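Local coordinates for protein putative methyltransferase (Emericella variicolor, PDB 7DMB) that probably transfers methyl groups from S-adenosyl-L-methionine as a trans-acting methyltransferase in calbistrin biosynthesis, at residues Leu302-Pro316 / Pro371-Ala383. Numbering follows the deposited sequence.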
loop_
_atom_site.group_PDB
_atom_site.type_symbol
_atom_site.label_atom_id
_atom_site.label_comp_id
_atom_site.label_asym_id
_atom_site.label_seq_id
_atom_site.Cartn_x
_atom_site.Cartn_y
_atom_site.Cartn_z
ATOM N N LEU A 302 17.917 -3.393 -11.723
ATOM C CA LEU A 302 18.827 -3.599 -10.597
ATOM C C LEU A 302 20.209 -4.087 -11.032
ATOM O O LEU A 302 20.338 -4.885 -11.962
ATOM C CB LEU A 302 18.213 -4.602 -9.622
ATOM C CG LEU A 302 17.043 -4.005 -8.834
ATOM C CD1 LEU A 302 16.192 -5.091 -8.158
ATOM C CD2 LEU A 302 17.599 -2.999 -7.810
ATOM N N GLN A 303 21.242 -3.607 -10.334
ATOM C CA GLN A 303 22.594 -4.118 -10.505
ATOM C C GLN A 303 22.637 -5.568 -10.000
ATOM O O GLN A 303 21.707 -6.019 -9.338
ATOM C CB GLN A 303 23.615 -3.232 -9.803
ATOM C CG GLN A 303 23.537 -3.222 -8.292
ATOM C CD GLN A 303 24.819 -3.672 -7.630
ATOM O OE1 GLN A 303 25.491 -4.607 -8.088
ATOM N NE2 GLN A 303 25.172 -3.008 -6.531
ATOM N N PRO A 304 23.670 -6.346 -10.350
ATOM C CA PRO A 304 23.618 -7.798 -10.048
ATOM C C PRO A 304 23.499 -8.118 -8.566
ATOM O O PRO A 304 22.967 -9.179 -8.224
ATOM C CB PRO A 304 24.927 -8.346 -10.652
ATOM C CG PRO A 304 25.770 -7.143 -10.999
ATOM C CD PRO A 304 24.858 -5.972 -11.137
ATOM N N LYS A 305 23.931 -7.227 -7.675
ATOM C CA LYS A 305 23.751 -7.401 -6.237
ATOM C C LYS A 305 22.613 -6.549 -5.673
ATOM O O LYS A 305 22.504 -6.411 -4.455
ATOM C CB LYS A 305 25.059 -7.090 -5.501
ATOM C CG LYS A 305 26.188 -8.098 -5.803
ATOM C CD LYS A 305 27.582 -7.456 -5.751
ATOM C CE LYS A 305 28.381 -7.931 -4.538
ATOM N NZ LYS A 305 29.430 -6.943 -4.111
ATOM N N GLY A 306 21.751 -5.989 -6.531
ATOM C CA GLY A 306 20.724 -5.074 -6.072
ATOM C C GLY A 306 19.539 -5.763 -5.382
ATOM O O GLY A 306 19.409 -6.986 -5.364
ATOM N N PHE A 307 18.662 -4.931 -4.805
ATOM C CA PHE A 307 17.549 -5.377 -3.976
ATOM C C PHE A 307 16.268 -4.672 -4.383
ATOM O O PHE A 307 16.270 -3.476 -4.706
ATOM C CB PHE A 307 17.789 -5.092 -2.474
ATOM C CG PHE A 307 18.654 -6.110 -1.777
ATOM C CD1 PHE A 307 18.096 -7.231 -1.173
ATOM C CD2 PHE A 307 20.032 -5.940 -1.714
ATOM C CE1 PHE A 307 18.891 -8.152 -0.523
ATOM C CE2 PHE A 307 20.829 -6.867 -1.075
ATOM C CZ PHE A 307 20.268 -7.962 -0.474
ATOM N N LEU A 308 15.171 -5.423 -4.345
ATOM C CA LEU A 308 13.829 -4.858 -4.345
ATOM C C LEU A 308 13.324 -4.816 -2.907
ATOM O O LEU A 308 13.324 -5.842 -2.216
ATOM C CB LEU A 308 12.885 -5.687 -5.216
ATOM C CG LEU A 308 11.393 -5.415 -4.977
ATOM C CD1 LEU A 308 11.020 -3.975 -5.344
ATOM C CD2 LEU A 308 10.572 -6.418 -5.751
ATOM N N PHE A 309 12.922 -3.638 -2.445
ATOM C CA PHE A 309 12.180 -3.528 -1.199
ATOM C C PHE A 309 10.736 -3.224 -1.559
ATOM O O PHE A 309 10.440 -2.172 -2.143
ATOM C CB PHE A 309 12.752 -2.468 -0.258
ATOM C CG PHE A 309 11.860 -2.179 0.909
ATOM C CD1 PHE A 309 11.689 -3.113 1.913
ATOM C CD2 PHE A 309 11.138 -1.005 0.971
ATOM C CE1 PHE A 309 10.835 -2.865 2.971
ATOM C CE2 PHE A 309 10.304 -0.753 2.028
ATOM C CZ PHE A 309 10.142 -1.693 3.024
ATOM N N ASN A 310 9.849 -4.153 -1.223
ATOM C CA ASN A 310 8.470 -4.160 -1.706
ATOM C C ASN A 310 7.524 -4.181 -0.505
ATOM O O ASN A 310 7.461 -5.169 0.234
ATOM C CB ASN A 310 8.247 -5.361 -2.629
ATOM C CG ASN A 310 6.897 -5.339 -3.335
ATOM O OD1 ASN A 310 6.327 -4.284 -3.613
ATOM N ND2 ASN A 310 6.390 -6.522 -3.641
ATOM N N GLN A 311 6.815 -3.082 -0.293
ATOM C CA GLN A 311 5.828 -2.976 0.774
ATOM C C GLN A 311 4.456 -3.230 0.164
ATOM O O GLN A 311 4.033 -2.489 -0.733
ATOM C CB GLN A 311 5.896 -1.591 1.418
ATOM C CG GLN A 311 5.139 -1.418 2.737
ATOM C CD GLN A 311 5.344 -0.031 3.320
ATOM O OE1 GLN A 311 4.956 0.979 2.715
ATOM N NE2 GLN A 311 5.976 0.032 4.490
ATOM N N GLU A 312 3.757 -4.265 0.641
ATOM C CA GLU A 312 2.556 -4.710 -0.064
ATOM C C GLU A 312 1.476 -5.222 0.885
ATOM O O GLU A 312 1.717 -6.104 1.712
ATOM C CB GLU A 312 2.907 -5.799 -1.085
ATOM C CG GLU A 312 3.286 -5.264 -2.472
ATOM C CD GLU A 312 2.074 -4.736 -3.238
ATOM O OE1 GLU A 312 0.921 -5.102 -2.869
ATOM O OE2 GLU A 312 2.269 -3.984 -4.221
ATOM N N LEU A 313 0.269 -4.695 0.716
ATOM C CA LEU A 313 -0.870 -5.139 1.510
ATOM C C LEU A 313 -1.153 -6.627 1.327
ATOM O O LEU A 313 -1.118 -7.160 0.213
ATOM C CB LEU A 313 -2.109 -4.341 1.121
ATOM C CG LEU A 313 -2.024 -2.879 1.523
ATOM C CD1 LEU A 313 -3.109 -2.101 0.796
ATOM C CD2 LEU A 313 -2.167 -2.776 3.033
ATOM N N SER A 314 -1.417 -7.294 2.442
ATOM C CA SER A 314 -2.167 -8.546 2.426
ATOM C C SER A 314 -2.950 -8.732 3.734
ATOM O O SER A 314 -2.810 -9.761 4.402
ATOM C CB SER A 314 -1.223 -9.732 2.157
ATOM O OG SER A 314 -0.058 -9.720 2.973
ATOM N N PRO A 315 -3.796 -7.771 4.130
ATOM C CA PRO A 315 -4.552 -7.952 5.374
ATOM C C PRO A 315 -5.586 -9.050 5.219
ATOM O O PRO A 315 -6.035 -9.350 4.102
ATOM C CB PRO A 315 -5.225 -6.578 5.570
ATOM C CG PRO A 315 -5.450 -6.096 4.184
ATOM C CD PRO A 315 -4.212 -6.547 3.421
ATOM N N PRO A 316 -5.979 -9.694 6.318
ATOM C CA PRO A 316 -7.053 -10.700 6.217
ATOM C C PRO A 316 -8.424 -10.086 5.994
ATOM O O PRO A 316 -9.285 -10.722 5.371
ATOM C CB PRO A 316 -6.973 -11.437 7.563
ATOM C CG PRO A 316 -6.349 -10.453 8.493
ATOM C CD PRO A 316 -5.363 -9.659 7.652
ATOM N N PRO A 371 -2.508 -12.327 13.223
ATOM C CA PRO A 371 -2.868 -12.255 11.809
ATOM C C PRO A 371 -3.351 -10.885 11.340
ATOM O O PRO A 371 -3.586 -10.743 10.142
ATOM C CB PRO A 371 -4.002 -13.272 11.711
ATOM C CG PRO A 371 -4.718 -13.091 13.011
ATOM C CD PRO A 371 -3.659 -12.746 14.046
ATOM N N PHE A 372 -3.513 -9.906 12.235
ATOM C CA PHE A 372 -4.167 -8.647 11.868
ATOM C C PHE A 372 -3.100 -7.594 11.580
ATOM O O PHE A 372 -2.842 -6.675 12.358
ATOM C CB PHE A 372 -5.163 -8.216 12.945
ATOM C CG PHE A 372 -6.423 -9.056 12.956
ATOM C CD1 PHE A 372 -6.791 -9.780 14.075
ATOM C CD2 PHE A 372 -7.217 -9.144 11.820
ATOM C CE1 PHE A 372 -7.950 -10.559 14.076
ATOM C CE2 PHE A 372 -8.380 -9.926 11.808
ATOM C CZ PHE A 372 -8.741 -10.632 12.936
ATOM N N TYR A 373 -2.471 -7.756 10.425
ATOM C CA TYR A 373 -1.508 -6.811 9.890
ATOM C C TYR A 373 -2.065 -6.274 8.578
ATOM O O TYR A 373 -3.039 -6.805 8.031
ATOM C CB TYR A 373 -0.136 -7.477 9.698
ATOM C CG TYR A 373 -0.051 -8.403 8.511
ATOM C CD1 TYR A 373 0.352 -7.939 7.253
ATOM C CD2 TYR A 373 -0.388 -9.747 8.632
ATOM C CE1 TYR A 373 0.416 -8.795 6.158
ATOM C CE2 TYR A 373 -0.324 -10.608 7.542
ATOM C CZ TYR A 373 0.071 -10.138 6.310
ATOM O OH TYR A 373 0.111 -11.025 5.248
ATOM N N TYR A 374 -1.461 -5.193 8.076
ATOM C CA TYR A 374 -1.857 -4.657 6.778
ATOM C C TYR A 374 -0.783 -4.865 5.717
ATOM O O TYR A 374 -1.028 -5.583 4.738
ATOM C CB TYR A 374 -2.255 -3.172 6.915
ATOM C CG TYR A 374 -3.750 -3.029 7.185
ATOM C CD1 TYR A 374 -4.659 -2.888 6.135
ATOM C CD2 TYR A 374 -4.258 -3.085 8.488
ATOM C CE1 TYR A 374 -6.031 -2.769 6.373
ATOM C CE2 TYR A 374 -5.635 -2.983 8.734
ATOM C CZ TYR A 374 -6.514 -2.823 7.672
ATOM O OH TYR A 374 -7.871 -2.713 7.894
ATOM N N ASN A 375 0.420 -4.317 5.917
ATOM C CA ASN A 375 1.522 -4.398 4.964
ATOM C C ASN A 375 2.530 -5.486 5.348
ATOM O O ASN A 375 2.937 -5.592 6.511
ATOM C CB ASN A 375 2.264 -3.063 4.898
ATOM C CG ASN A 375 1.679 -2.104 3.899
ATOM O OD1 ASN A 375 1.268 -2.491 2.818
ATOM N ND2 ASN A 375 1.680 -0.823 4.242
ATOM N N ALA A 376 2.974 -6.256 4.354
ATOM C CA ALA A 376 4.220 -7.017 4.460
ATOM C C ALA A 376 5.372 -6.210 3.843
ATOM O O ALA A 376 5.285 -5.775 2.691
ATOM C CB ALA A 376 4.095 -8.380 3.775
ATOM N N ASN A 377 6.442 -6.010 4.619
ATOM C CA ASN A 377 7.652 -5.310 4.163
ATOM C C ASN A 377 8.650 -6.368 3.709
ATOM O O ASN A 377 9.272 -7.034 4.543
ATOM C CB ASN A 377 8.257 -4.440 5.269
ATOM C CG ASN A 377 7.314 -3.326 5.736
ATOM O OD1 ASN A 377 7.158 -2.293 5.068
ATOM N ND2 ASN A 377 6.666 -3.542 6.885
ATOM N N MET A 378 8.808 -6.515 2.392
ATOM C CA MET A 378 9.565 -7.617 1.799
ATOM C C MET A 378 10.840 -7.106 1.136
ATOM O O MET A 378 10.805 -6.140 0.362
ATOM C CB MET A 378 8.717 -8.362 0.770
ATOM C CG MET A 378 7.502 -9.054 1.354
ATOM S SD MET A 378 6.339 -9.612 0.097
ATOM C CE MET A 378 5.430 -8.107 -0.227
ATOM N N LEU A 379 11.955 -7.770 1.415
ATOM C CA LEU A 379 13.219 -7.498 0.739
ATOM C C LEU A 379 13.596 -8.721 -0.091
ATOM O O LEU A 379 13.534 -9.854 0.394
ATOM C CB LEU A 379 14.319 -7.149 1.748
ATOM C CG LEU A 379 15.634 -6.587 1.195
ATOM C CD1 LEU A 379 15.422 -5.301 0.385
ATOM C CD2 LEU A 379 16.625 -6.331 2.331
ATOM N N ALA A 380 13.924 -8.502 -1.353
ATOM C CA ALA A 380 14.283 -9.586 -2.252
ATOM C C ALA A 380 15.542 -9.186 -2.997
ATOM O O ALA A 380 15.707 -8.014 -3.351
ATOM C CB ALA A 380 13.162 -9.889 -3.240
ATOM N N ARG A 381 16.420 -10.162 -3.217
ATOM C CA ARG A 381 17.712 -9.969 -3.862
ATOM C C ARG A 381 17.691 -10.546 -5.271
ATOM O O ARG A 381 17.064 -11.578 -5.531
ATOM C CB ARG A 381 18.837 -10.642 -3.060
ATOM C CG ARG A 381 20.232 -10.234 -3.466
ATOM C CD ARG A 381 21.301 -10.833 -2.552
ATOM N NE ARG A 381 22.276 -9.796 -2.210
ATOM C CZ ARG A 381 23.568 -9.824 -2.517
ATOM N NH1 ARG A 381 24.104 -10.854 -3.174
ATOM N NH2 ARG A 381 24.319 -8.804 -2.160
ATOM N N VAL A 382 18.397 -9.875 -6.184
ATOM C CA VAL A 382 18.551 -10.413 -7.528
ATOM C C VAL A 382 19.268 -11.757 -7.452
ATOM O O VAL A 382 20.208 -11.937 -6.665
ATOM C CB VAL A 382 19.321 -9.419 -8.416
ATOM C CG1 VAL A 382 19.613 -10.043 -9.779
ATOM C CG2 VAL A 382 18.541 -8.104 -8.551
ATOM N N ALA A 383 18.811 -12.715 -8.250
ATOM C CA ALA A 383 19.560 -13.961 -8.394
ATOM C C ALA A 383 20.602 -13.789 -9.500
ATOM O O ALA A 383 21.735 -14.253 -9.372
ATOM C CB ALA A 383 18.628 -15.145 -8.692
HETATM O O HOH W 1 22.661 -11.370 -6.220
#
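The aliphatic part of R381 lies over one face of the F307 ring, its CG 4.0 Å from the ring centroid in a CH-pi contact. CG of R381 is anti to the backbone N (chi1 -167°), which sends the chain across the ring before it bends at chi3. The guanidinium and ring planes lie 61° apart. L379 closes in beside the same ring, its CG 3.5 Å from CD1 of F307. Further along this face, Q311 meets two asparagines of strand 375-382: its NE2 donates to OD1 of N377 (2.7 Å) in the carbonyl plane, while its amide stacks nearly parallel on that of N375. OE1 of Q311 is hydrogen-bonded to S282, ND2 of N377 reaches G365 and S184, and OD1 of N375 accepts from ND2 of N283, so these buried amides are held against rotation. The ring of F309 lies alongside N377, its plane nearly parallel to that of the amide.

Strands 306-313 and 375-382 pair antiparallel near one side of the seven-stranded sheet, in the order 3-2-1-4-5-7-6 of class I methyltransferases; strand 375-382 is the reversed one, inserted between 306-313 and 358-366. The side chain of Q311 comes within about 7 Å of the bound S-adenosyl-L-homocysteine.

On the opposite face, the M378 chain bends at chi3 (-82°) and brings CE to 3.5 Å from CB of E312, whose carboxylate instead bonds H286; W349 of helix 346-355 packs on both. Beyond the paired strands, OH of Y373 donates to OG of S314 (2.6 Å), which sits at the edge of the tyrosine ring. P315 lays CB over one face of the Y374 ring, 4.1 Å from its centroid, and CD2 of L313, the last residue of strand 306-313, meets that ring at its edge.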